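Inositol 2-dehydrogenase (Sinorhizobium meliloti, PDB 4HKT) catalyses the NAD+-dependent oxidation of myo-inositol to scyllo-inosose (2-keto-myo-inositol), the first step of myo-inositol degradation to acetyl-CoA. Local coordinates at residues A232-D237 against P270-F275; S151-A156 against N228-T233. All coordinates share one frame; numbering follows the deposited sequence. Where two conformers were deposited one is given.

Interaction 1: A232-D237 against P270-F275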
ATOM      1  N   ALA B 232     -19.604  -1.138 -10.109  1.00 18.35           N
ATOM      2  CA  ALA B 232     -18.508  -1.742  -9.351  1.00 18.30           C
ATOM      3  C   ALA B 232     -19.005  -1.970  -7.923  1.00 20.31           C
ATOM      4  O   ALA B 232     -19.374  -1.004  -7.253  1.00 18.92           O
ATOM      5  CB  ALA B 232     -17.326  -0.811  -9.329  1.00 19.38           C
ATOM      6  N   THR B 233     -18.977  -3.207  -7.458  1.00 19.64           N
ATOM      7  CA  THR B 233     -19.462  -3.536  -6.104  1.00 21.04           C
ATOM      8  C   THR B 233     -18.645  -2.854  -5.009  1.00 22.03           C
ATOM      9  O   THR B 233     -19.170  -2.563  -3.935  1.00 21.47           O
ATOM     10  CB  THR B 233     -19.478  -5.042  -5.828  1.00 20.88           C
ATOM     11  OG1 THR B 233     -18.168  -5.621  -6.011  1.00 19.64           O
ATOM     12  CG2 THR B 233     -20.460  -5.693  -6.700  1.00 21.42           C
ATOM     13  N   TYR B 234     -17.391  -2.560  -5.328  1.00 19.40           N
ATOM     14  CA  TYR B 234     -16.445  -1.953  -4.392  1.00 20.14           C
ATOM     15  C   TYR B 234     -16.522  -0.412  -4.309  1.00 20.60           C
ATOM     16  O   TYR B 234     -15.779   0.233  -3.544  1.00 23.58           O
ATOM     17  CB  TYR B 234     -15.024  -2.462  -4.698  1.00 19.27           C
ATOM     18  CG  TYR B 234     -14.638  -2.425  -6.159  1.00 19.07           C
ATOM     19  CD1 TYR B 234     -14.019  -1.317  -6.688  1.00 20.55           C
ATOM     20  CD2 TYR B 234     -14.916  -3.497  -7.015  1.00 19.99           C
ATOM     21  CE1 TYR B 234     -13.683  -1.257  -8.031  1.00 21.47           C
ATOM     22  CE2 TYR B 234     -14.570  -3.457  -8.366  1.00 19.88           C
ATOM     23  CZ  TYR B 234     -13.955  -2.326  -8.854  1.00 21.48           C
ATOM     24  OH  TYR B 234     -13.574  -2.248 -10.163  1.00 27.43           O
ATOM     25  N   GLY B 235     -17.452   0.199  -5.033  1.00 22.30           N
ATOM     26  CA  GLY B 235     -17.645   1.641  -4.931  1.00 21.55           C
ATOM     27  C   GLY B 235     -17.123   2.454  -6.125  1.00 20.69           C
ATOM     28  O   GLY B 235     -16.975   1.946  -7.238  1.00 19.55           O
ATOM     29  N   TYR B 236     -16.912   3.738  -5.885  1.00 18.26           N
ATOM     30  CA  TYR B 236     -16.675   4.705  -6.908  1.00 18.68           C
ATOM     31  C   TYR B 236     -15.180   4.712  -7.264  1.00 19.37           C
ATOM     32  O   TYR B 236     -14.360   5.270  -6.534  1.00 20.17           O
ATOM     33  CB  TYR B 236     -17.127   6.065  -6.417  1.00 19.81           C
ATOM     34  CG  TYR B 236     -17.301   7.162  -7.446  1.00 21.53           C
ATOM     35  CD1 TYR B 236     -17.637   6.880  -8.777  1.00 22.60           C
ATOM     36  CD2 TYR B 236     -17.194   8.506  -7.064  1.00 22.42           C
ATOM     37  CE1 TYR B 236     -17.854   7.898  -9.683  1.00 24.43           C
ATOM     38  CE2 TYR B 236     -17.412   9.522  -7.950  1.00 23.10           C
ATOM     39  CZ  TYR B 236     -17.744   9.219  -9.256  1.00 24.66           C
ATOM     40  OH  TYR B 236     -17.969  10.247 -10.123  1.00 27.24           O
ATOM     41  N   ASP B 237     -14.848   4.022  -8.342  1.00 18.21           N
ATOM     42  CA  ASP B 237     -13.463   3.838  -8.777  1.00 18.54           C
ATOM     43  C   ASP B 237     -13.047   5.014  -9.635  1.00 17.33           C
ATOM     44  O   ASP B 237     -13.659   5.279 -10.620  1.00 18.64           O
ATOM     45  CB  ASP B 237     -13.358   2.508  -9.552  1.00 18.28           C
ATOM     46  CG  ASP B 237     -11.923   2.054  -9.792  1.00 19.59           C
ATOM     47  OD1 ASP B 237     -10.945   2.813  -9.507  1.00 19.46           O
ATOM     48  OD2 ASP B 237     -11.791   0.916 -10.292  1.00 21.21           O
ATOM     49  N   PRO B 270     -11.480  -1.035   3.784  1.00 21.23           N
ATOM     50  CA  PRO B 270     -12.877  -0.746   3.413  1.00 23.74           C
ATOM     51  C   PRO B 270     -13.048  -0.470   1.914  1.00 24.63           C
ATOM     52  O   PRO B 270     -12.085  -0.108   1.229  1.00 24.58           O
ATOM     53  CB  PRO B 270     -13.234   0.512   4.235  1.00 24.00           C
ATOM     54  CG  PRO B 270     -12.238   0.524   5.345  1.00 24.25           C
ATOM     55  CD  PRO B 270     -10.968  -0.028   4.741  1.00 22.97           C
ATOM     56  N   PRO B 271     -14.269  -0.651   1.409  1.00 24.78           N
ATOM     57  CA  PRO B 271     -14.548  -0.228   0.046  1.00 24.63           C
ATOM     58  C   PRO B 271     -14.405   1.269  -0.119  1.00 21.45           C
ATOM     59  O   PRO B 271     -14.125   2.014   0.845  1.00 21.95           O
ATOM     60  CB  PRO B 271     -16.011  -0.695  -0.173  1.00 26.21           C
ATOM     61  CG  PRO B 271     -16.595  -0.712   1.210  1.00 26.20           C
ATOM     62  CD  PRO B 271     -15.460  -1.247   2.049  1.00 26.80           C
ATOM     63  N   LEU B 272     -14.587   1.723  -1.346  1.00 20.48           N
ATOM     64  CA  LEU B 272     -14.423   3.125  -1.686  1.00 18.53           C
ATOM     65  C   LEU B 272     -15.666   3.942  -1.293  1.00 20.34           C
ATOM     66  O   LEU B 272     -16.657   3.399  -0.744  1.00 19.60           O
ATOM     67  CB  LEU B 272     -14.217   3.222  -3.198  1.00 18.71           C
ATOM     68  CG  LEU B 272     -13.109   2.280  -3.711  1.00 18.71           C
ATOM     69  CD1 LEU B 272     -12.953   2.376  -5.227  1.00 20.30           C
ATOM     70  CD2 LEU B 272     -11.797   2.567  -3.008  1.00 18.00           C
ATOM     71  N   HIS B 273     -15.624   5.229  -1.622  1.00 19.57           N
ATOM     72  CA  HIS B 273     -16.777   6.087  -1.486  1.00 22.51           C
ATOM     73  C   HIS B 273     -17.931   5.559  -2.324  1.00 26.27           C
ATOM     74  O   HIS B 273     -17.722   5.002  -3.432  1.00 25.42           O
ATOM     75  CB  HIS B 273     -16.446   7.507  -1.960  1.00 23.17           C
ATOM     76  CG  HIS B 273     -15.514   8.271  -1.063  1.00 24.49           C
ATOM     77  ND1 HIS B 273     -15.959   9.024   0.011  1.00 26.35           N
ATOM     78  CD2 HIS B 273     -14.175   8.450  -1.116  1.00 23.64           C
ATOM     79  CE1 HIS B 273     -14.929   9.628   0.576  1.00 26.26           C
ATOM     80  NE2 HIS B 273     -13.837   9.294  -0.090  1.00 26.18           N
ATOM     81  N   ASP B 274     -19.158   5.724  -1.831  1.00 29.23           N
ATOM     82  CA  ASP B 274     -20.318   5.322  -2.609  1.00 34.13           C
ATOM     83  C   ASP B 274     -20.317   6.051  -3.925  1.00 36.75           C
ATOM     84  O   ASP B 274     -20.275   5.399  -4.969  1.00 36.44           O
ATOM     85  CB  ASP B 274     -21.641   5.583  -1.884  1.00 40.31           C
ATOM     86  CG  ASP B 274     -21.821   4.690  -0.668  1.00 41.92           C
ATOM     87  OD1 ASP B 274     -21.256   3.581  -0.655  1.00 43.16           O
ATOM     88  OD2 ASP B 274     -22.499   5.119   0.275  1.00 47.54           O
ATOM     89  N   PHE B 275     -20.348   7.389  -3.890  1.00 32.83           N
ATOM     90  CA  PHE B 275     -20.459   8.159  -5.157  1.00 33.94           C
ATOM     91  C   PHE B 275     -19.822   9.558  -5.037  1.00 33.34           C
ATOM     92  O   PHE B 275     -18.998   9.796  -4.151  1.00 31.52           O
ATOM     93  CB  PHE B 275     -21.930   8.197  -5.626  1.00 34.09           C
ATOM     94  CG  PHE B 275     -22.132   8.243  -7.145  1.00 34.91           C
ATOM     95  CD1 PHE B 275     -21.072   8.109  -8.064  1.00 36.31           C
ATOM     96  CD2 PHE B 275     -23.416   8.422  -7.653  1.00 36.64           C
ATOM     97  CE1 PHE B 275     -21.306   8.170  -9.445  1.00 35.25           C
ATOM     98  CE2 PHE B 275     -23.653   8.467  -9.024  1.00 36.63           C
ATOM     99  CZ  PHE B 275     -22.600   8.343  -9.919  1.00 35.87           C
TER
HETATM  100  O   HOH W   1     -14.045   6.653  -4.048  1.00 21.51           O
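The type I beta turn A232-G235, in the connection between strands 223-229 and 237-244, and the residues Y236 and D237 that follow it meet the loop P270-F275 through two backbone hydrogen bonds and an edge-to-face aromatic pair. L272 N donates to Y234 O at 2.9 Å, and Y236 N donates to H273 O at 2.9 Å. A water joins the same backbones, donating to Y236 O and accepting from H273 N. Between the two bonds lies G235, whose CA is 3.7 Å from H273 O; a CB would run into H273 O and L272 CB, and its positive phi of 106° also suits glycine. L272 lies against the turn: its CG stands 3.4 Å from Y234 O, its CD1 is 3.5 Å from Y236 O, and the same methyl approaches the edge of the Y234 ring near the ring plane. Chi1 of Y236 (-165°) sets CG anti to the backbone N; one face of its ring receives the edge of F275. CD1 of F275 lies 3.5 Å above the centre of that face, while F275 CE1 reaches Y236 CE1, and the two ring planes stand at 83°. D274 O is buried here without a polar partner. T263 and Y267 of the second subunit pack on Y234 and L272, respectively. F275 is the N-cap residue of helix 276-279, and F276 and R279 of that helix also touch Y236. Y234 OH is hydrogen-bonded to R152 NH1 on strand 144-152, and D237, at the start of strand 237-244, pairs through its backbone with R152.

Interaction 2: S151-A156 against N228-T233. With EDO (1,2-ethanediol), chain X.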
ATOM      1  N   SER B 151     -12.618   4.737 -14.620  1.00 16.34           N
ATOM      2  CA  SER B 151     -13.756   5.278 -13.875  1.00 16.96           C
ATOM      3  C   SER B 151     -14.851   4.230 -13.858  1.00 17.08           C
ATOM      4  O   SER B 151     -15.166   3.668 -14.894  1.00 16.03           O
ATOM      5  CB  SER B 151     -14.258   6.596 -14.475  1.00 16.75           C
ATOM      6  OG  SER B 151     -13.259   7.621 -14.365  1.00 18.21           O
ATOM      7  N   ARG B 152     -15.382   3.931 -12.664  1.00 16.89           N
ATOM      8  CA  ARG B 152     -16.428   2.937 -12.504  1.00 17.36           C
ATOM      9  C   ARG B 152     -17.392   3.454 -11.473  1.00 19.07           C
ATOM     10  O   ARG B 152     -16.982   3.770 -10.349  1.00 17.15           O
ATOM     11  CB  ARG B 152     -15.875   1.559 -12.072  1.00 18.10           C
ATOM     12  CG  ARG B 152     -14.853   0.994 -13.064  1.00 19.11           C
ATOM     13  CD  ARG B 152     -14.264  -0.342 -12.682  1.00 19.68           C
ATOM     14  NE  ARG B 152     -13.310  -0.722 -13.710  1.00 18.69           N
ATOM     15  CZ  ARG B 152     -12.198  -1.424 -13.530  1.00 19.64           C
ATOM     16  NH1 ARG B 152     -11.857  -1.914 -12.363  1.00 19.57           N
ATOM     17  NH2 ARG B 152     -11.390  -1.634 -14.562  1.00 22.68           N
ATOM     18  N   ASP B 153     -18.644   3.599 -11.887  1.00 20.37           N
ATOM     19  CA  ASP B 153     -19.696   4.046 -11.000  1.00 22.02           C
ATOM     20  C   ASP B 153     -20.133   2.898 -10.081  1.00 21.99           C
ATOM     21  O   ASP B 153     -19.965   1.710 -10.431  1.00 21.72           O
ATOM     22  CB  ASP B 153     -20.894   4.543 -11.816  1.00 22.20           C
ATOM     23  CG  ASP B 153     -20.672   5.898 -12.433  1.00 23.69           C
ATOM     24  OD1 ASP B 153     -19.627   6.539 -12.186  1.00 26.43           O
ATOM     25  OD2 ASP B 153     -21.562   6.338 -13.202  1.00 24.74           O
ATOM     26  N   PRO B 154     -20.740   3.239  -8.916  1.00 22.26           N
ATOM     27  CA  PRO B 154     -21.165   2.185  -8.013  1.00 22.33           C
ATOM     28  C   PRO B 154     -22.290   1.368  -8.647  1.00 22.78           C
ATOM     29  O   PRO B 154     -22.345   0.163  -8.486  1.00 23.58           O
ATOM     30  CB  PRO B 154     -21.612   2.952  -6.755  1.00 22.64           C
ATOM     31  CG  PRO B 154     -22.051   4.286  -7.275  1.00 23.82           C
ATOM     32  CD  PRO B 154     -21.124   4.584  -8.421  1.00 22.88           C
ATOM     33  N   SER B 155     -23.137   2.009  -9.438  1.00 21.94           N
ATOM     34  CA  SER B 155     -24.215   1.285 -10.088  1.00 21.30           C
ATOM     35  C   SER B 155     -24.763   2.193 -11.141  1.00 19.97           C
ATOM     36  O   SER B 155     -24.429   3.377 -11.161  1.00 18.52           O
ATOM     37  CB  SER B 155     -25.314   0.956  -9.052  1.00 23.39           C
ATOM     38  OG  SER B 155     -25.759   2.174  -8.510  1.00 21.11           O
ATOM     39  N   ALA B 156     -25.582   1.645 -12.035  1.00 20.78           N
ATOM     40  CA  ALA B 156     -26.055   2.380 -13.213  1.00 23.01           C
ATOM     41  C   ALA B 156     -27.265   3.237 -12.873  1.00 25.65           C
ATOM     42  O   ALA B 156     -28.033   2.875 -12.012  1.00 23.38           O
ATOM     43  CB  ALA B 156     -26.464   1.410 -14.304  1.00 23.92           C
ATOM     44  N   ASN B 228     -14.393   2.614 -18.701  1.00 16.18           N
ATOM     45  CA  ASN B 228     -15.568   2.991 -17.894  1.00 16.33           C
ATOM     46  C   ASN B 228     -16.438   1.773 -17.725  1.00 17.20           C
ATOM     47  O   ASN B 228     -16.677   1.062 -18.697  1.00 15.30           O
ATOM     48  CB  ASN B 228     -16.463   3.976 -18.618  1.00 16.69           C
ATOM     49  CG  ASN B 228     -16.003   5.415 -18.609  1.00 16.71           C
ATOM     50  OD1 ASN B 228     -16.719   6.254 -19.176  1.00 19.61           O
ATOM     51  ND2 ASN B 228     -14.902   5.745 -17.967  1.00 17.18           N
ATOM     52  N   SER B 229     -16.989   1.600 -16.520  1.00 16.94           N
ATOM     53  CA  SER B 229     -18.029   0.625 -16.237  1.00 16.55           C
ATOM     54  C   SER B 229     -19.110   1.294 -15.375  1.00 17.70           C
ATOM     55  O   SER B 229     -18.824   2.072 -14.452  1.00 16.50           O
ATOM     56  CB  SER B 229     -17.497  -0.605 -15.501  1.00 17.07           C
ATOM     57  OG  SER B 229     -18.592  -1.493 -15.137  1.00 19.41           O
ATOM     58  N   ARG B 230     -20.352   1.009 -15.707  1.00 16.70           N
ATOM     59  CA  ARG B 230     -21.440   1.543 -14.931  1.00 18.81           C
ATOM     60  C   ARG B 230     -21.599   0.956 -13.518  1.00 17.86           C
ATOM     61  O   ARG B 230     -22.386   1.498 -12.750  1.00 20.27           O
ATOM     62  CB  ARG B 230     -22.758   1.374 -15.686  1.00 17.30           C
ATOM     63  CG  ARG B 230     -23.043   2.432 -16.744  1.00 18.66           C
ATOM     64  CD  ARG B 230     -23.064   3.837 -16.175  1.00 18.26           C
ATOM     65  NE  ARG B 230     -23.681   4.781 -17.081  1.00 17.61           N
ATOM     66  CZ  ARG B 230     -23.805   6.076 -16.855  1.00 17.29           C
ATOM     67  NH1 ARG B 230     -23.367   6.595 -15.718  1.00 18.22           N
ATOM     68  NH2 ARG B 230     -24.376   6.860 -17.766  1.00 17.39           N
ATOM     69  N   ARG B 231     -20.928  -0.144 -13.180  1.00 18.11           N
ATOM     70  CA  ARG B 231     -21.186  -0.846 -11.915  0.50 17.59           C
ATOM     71  C   ARG B 231     -19.929  -1.489 -11.366  1.00 19.88           C
ATOM     72  O   ARG B 231     -19.267  -2.299 -12.060  1.00 18.65           O
ATOM     73  CB  ARG B 231     -22.240  -1.954 -12.091  0.50 16.71           C
ATOM     74  CG  ARG B 231     -22.615  -2.678 -10.787  0.50 15.41           C
ATOM     75  CD  ARG B 231     -21.970  -4.050 -10.576  0.50 14.15           C
ATOM     76  NE  ARG B 231     -22.407  -5.053 -11.577  0.50 12.62           N
ATOM     77  CZ  ARG B 231     -21.657  -5.431 -12.617  0.50 12.84           C
ATOM     78  NH1 ARG B 231     -20.431  -4.894 -12.772  0.50 12.27           N
ATOM     79  NH2 ARG B 231     -22.099  -6.337 -13.502  0.50 11.54           N
ATOM     80  N   ALA B 232     -19.604  -1.138 -10.109  1.00 18.35           N
ATOM     81  CA  ALA B 232     -18.508  -1.742  -9.351  1.00 18.30           C
ATOM     82  C   ALA B 232     -19.005  -1.970  -7.923  1.00 20.31           C
ATOM     83  O   ALA B 232     -19.374  -1.004  -7.253  1.00 18.92           O
ATOM     84  CB  ALA B 232     -17.326  -0.811  -9.329  1.00 19.38           C
ATOM     85  N   THR B 233     -18.977  -3.207  -7.458  1.00 19.64           N
ATOM     86  CA  THR B 233     -19.462  -3.536  -6.104  1.00 21.04           C
ATOM     87  C   THR B 233     -18.645  -2.854  -5.009  1.00 22.03           C
ATOM     88  O   THR B 233     -19.170  -2.563  -3.935  1.00 21.47           O
ATOM     89  CB  THR B 233     -19.478  -5.042  -5.828  1.00 20.88           C
ATOM     90  OG1 THR B 233     -18.168  -5.621  -6.011  1.00 19.64           O
ATOM     91  CG2 THR B 233     -20.460  -5.693  -6.700  1.00 21.42           C
TER
HETATM   92  C1  EDO X 407     -23.823   9.495 -13.879  1.00 43.23           C
HETATM   93  O1  EDO X 407     -24.991   9.910 -14.586  1.00 35.81           O
HETATM   94  C2  EDO X 407     -22.533   9.829 -14.638  1.00 43.41           C
HETATM   95  O2  EDO X 407     -21.488   8.959 -14.198  1.00 37.53           O
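D153 and R230 both turn CG beside the backbone N, anti to the carbonyl carbon (chi1 -76° and -82°), and a bend at chi2 of R230 turns its CD aside; the two side chains lie side by side, pointing the same way. Their salt bridge joins R230 NH1 to D153 OD2 at 3.1 Å, the oxygen lying near the guanidinium plane and the two flat groups 48° apart. O2 of a bound 1,2-ethanediol donates to D153 OD2 at 2.8 Å. An alanine in place of D153 would probably leave R230 NH1 without this charged mate and set the guanidinium freer to turn, although R230 NH2 would keep D171. The backbones pair in parallel: S229 N donates to S151 O at 3.2 Å and D153 N to S229 O at 3.0 Å. Beyond the strands, A232 N makes weak bonds to D153 O and P154 O. R152 CG packs on S229 CB at 3.9 Å, A156 CB meets R230 CB, and H243 of the third subunit packs on R152. The contact thus continues the pairing of the adjacent strands 144-152 and 223-229 past their ends. Helix 168-184 covers the S151 and N228 face, supplying D176 to S151 OG and T173 to N228 OD1.

In the fold
From the N terminus, the chain passes through the nucleotide-binding Rossmann domain before strand 144-152 leads into the first segment of interaction 2. That contact closes a loop of 71 residues, holding helix 168-184 and strands 188-196 and 211-218, when strand 223-229 returns alongside. Interaction 1 starts where interaction 2 ends, sharing A232 and T233, and closes a second loop of 32 residues through strands 237-244 and 248-251 and the hairpin 259-269. The two loops follow one another without nesting or crossing, and only their bounding segments share residues. Together they tie the ends of central strands of the mixed sheet to the loop before helix 276-279, and both reach the third subunit.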